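Local atomic coordinates of intimin (Escherichia coli O127:H6 str. E2348/69, PDB entry 6TQD), a protein that acts as an outer-membrane adhesin whose extracellular passenger probably mediates intimate attachment of the bacterium to host cells. Residues 143-148 against 163-168. Sequence-based numbering, arbitrary orientation. Where two conformers were deposited one is given.
Sequences QANVPV and SANTNG
Thr166 reaches across to the 143-148 segment at the margin of a bacterial Ig-like β-sandwich, where the edge strand 163-165 runs antiparallel to strand 147-154. Thr166 CB lies 3.6 Å from Gln143 O, and beyond it the side chain splits into a polar and an apolar branch. The polar branch, OG1, sits between the backbone N and the carbonyl carbon (chi1 59°), and this rotation turns it into the bend of residues 143-146. There Thr166 OG1 donates to Gln143 O at 2.8 Å and accepts from Val146 N at 2.9 Å; the second bond is nearly straight, 172° at the hydrogen. Two bonds thus grip one hydroxyl, and the first fixes the direction of its proton. On the apolar branch, Thr166 CG2 lies anti to the carbonyl carbon and meets Val148 CG2 at 3.8 Å, the two side chains crossing at about a right angle. Both also touch Val136 and Ala172, so these two buried side chains face the interior of the sandwich, where strands 130-138 and 171-177 supply those partners.

Backbone pairing continues the join. Thr166 N donates to Val146 O, and Val148 with Ala164 forms a hydrogen-bonded pair closed in both directions. Pro147 and Asn165 make the non-hydrogen-bonded pair between them, their CA atoms 4.1 Å apart, and their side chains rise from the same face of the sheet, both exposed. Beyond the strands, Asn145 N donates to Thr166 O from above the carbonyl plane, with a bent angle of 136°. Asn165 sets its OD1 over the proline, 3.2 Å from Pro147 CA and 3.4 Å from Pro147 CB.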
# COMPACT_ATOMS: atom_id res chain seq x y z
N GLN A 143 2.09 -1.45 10.73
CA GLN A 143 3.05 -0.85 11.65
C GLN A 143 2.50 -0.85 13.07
O GLN A 143 1.42 -0.32 13.33
CB GLN A 143 3.39 0.58 11.22
CG GLN A 143 3.95 0.69 9.81
CD GLN A 143 5.33 0.08 9.66
OE1 GLN A 143 6.30 0.55 10.26
NE2 GLN A 143 5.43 -0.97 8.85
N ALA A 144 3.27 -1.41 14.00
CA ALA A 144 2.86 -1.58 15.39
C ALA A 144 3.27 -0.41 16.27
O ALA A 144 4.34 0.18 16.09
CB ALA A 144 3.49 -2.87 15.94
N ASN A 145 2.38 -0.05 17.20
CA ASN A 145 2.67 0.93 18.26
C ASN A 145 2.79 2.36 17.74
O ASN A 145 3.51 3.18 18.32
CB ASN A 145 3.91 0.51 19.07
CG ASN A 145 3.99 1.21 20.41
OD1 ASN A 145 5.07 1.63 20.84
ND2 ASN A 145 2.86 1.33 21.08
N VAL A 146 2.07 2.69 16.69
CA VAL A 146 2.11 4.02 16.07
C VAL A 146 0.93 4.84 16.60
O VAL A 146 -0.21 4.37 16.54
CB VAL A 146 2.04 3.94 14.54
CG1 VAL A 146 2.03 5.34 13.92
CG2 VAL A 146 3.19 3.11 14.00
N PRO A 147 1.15 6.06 17.11
CA PRO A 147 0.01 6.88 17.55
C PRO A 147 -0.82 7.38 16.37
O PRO A 147 -0.28 7.92 15.40
CB PRO A 147 0.68 8.06 18.28
CG PRO A 147 2.06 7.58 18.61
CD PRO A 147 2.44 6.63 17.52
N VAL A 148 -2.13 7.24 16.49
CA VAL A 148 -3.08 7.70 15.49
C VAL A 148 -3.96 8.76 16.14
O VAL A 148 -4.51 8.52 17.21
CB VAL A 148 -3.94 6.54 14.96
CG1 VAL A 148 -4.93 7.05 13.95
CG2 VAL A 148 -3.07 5.45 14.35
N SER A 163 -6.69 10.07 20.51
CA SER A 163 -5.50 9.38 20.00
C SER A 163 -5.40 8.00 20.63
O SER A 163 -5.73 7.83 21.81
CB SER A 163 -4.23 10.19 20.30
OG SER A 163 -3.07 9.53 19.83
N ALA A 164 -4.94 7.03 19.84
CA ALA A 164 -4.69 5.69 20.31
C ALA A 164 -3.54 5.12 19.50
O ALA A 164 -3.39 5.46 18.32
CB ALA A 164 -5.92 4.79 20.15
N ASN A 165 -2.76 4.23 20.11
CA ASN A 165 -1.63 3.63 19.42
C ASN A 165 -2.06 2.33 18.75
O ASN A 165 -2.86 1.57 19.30
CB ASN A 165 -0.50 3.33 20.40
CG ASN A 165 0.13 4.59 20.98
OD1 ASN A 165 -0.16 5.70 20.54
ND2 ASN A 165 1.02 4.42 21.96
N THR A 166 -1.51 2.06 17.56
CA THR A 166 -1.84 0.82 16.88
C THR A 166 -1.33 -0.39 17.66
O THR A 166 -0.30 -0.33 18.35
CB THR A 166 -1.25 0.77 15.47
OG1 THR A 166 0.19 0.89 15.51
CG2 THR A 166 -1.84 1.88 14.60
N ASN A 167 -2.04 -1.51 17.52
CA ASN A 167 -1.62 -2.77 18.11
C ASN A 167 -0.61 -3.45 17.18
O ASN A 167 -0.11 -2.85 16.23
CB ASN A 167 -2.84 -3.64 18.40
CG ASN A 167 -3.61 -4.03 17.14
OD1 ASN A 167 -3.12 -3.91 16.02
ND2 ASN A 167 -4.83 -4.52 17.34
N GLY A 168 -0.29 -4.72 17.45
CA GLY A 168 0.68 -5.46 16.65
C GLY A 168 0.25 -5.70 15.22
O GLY A 168 1.10 -6.02 14.37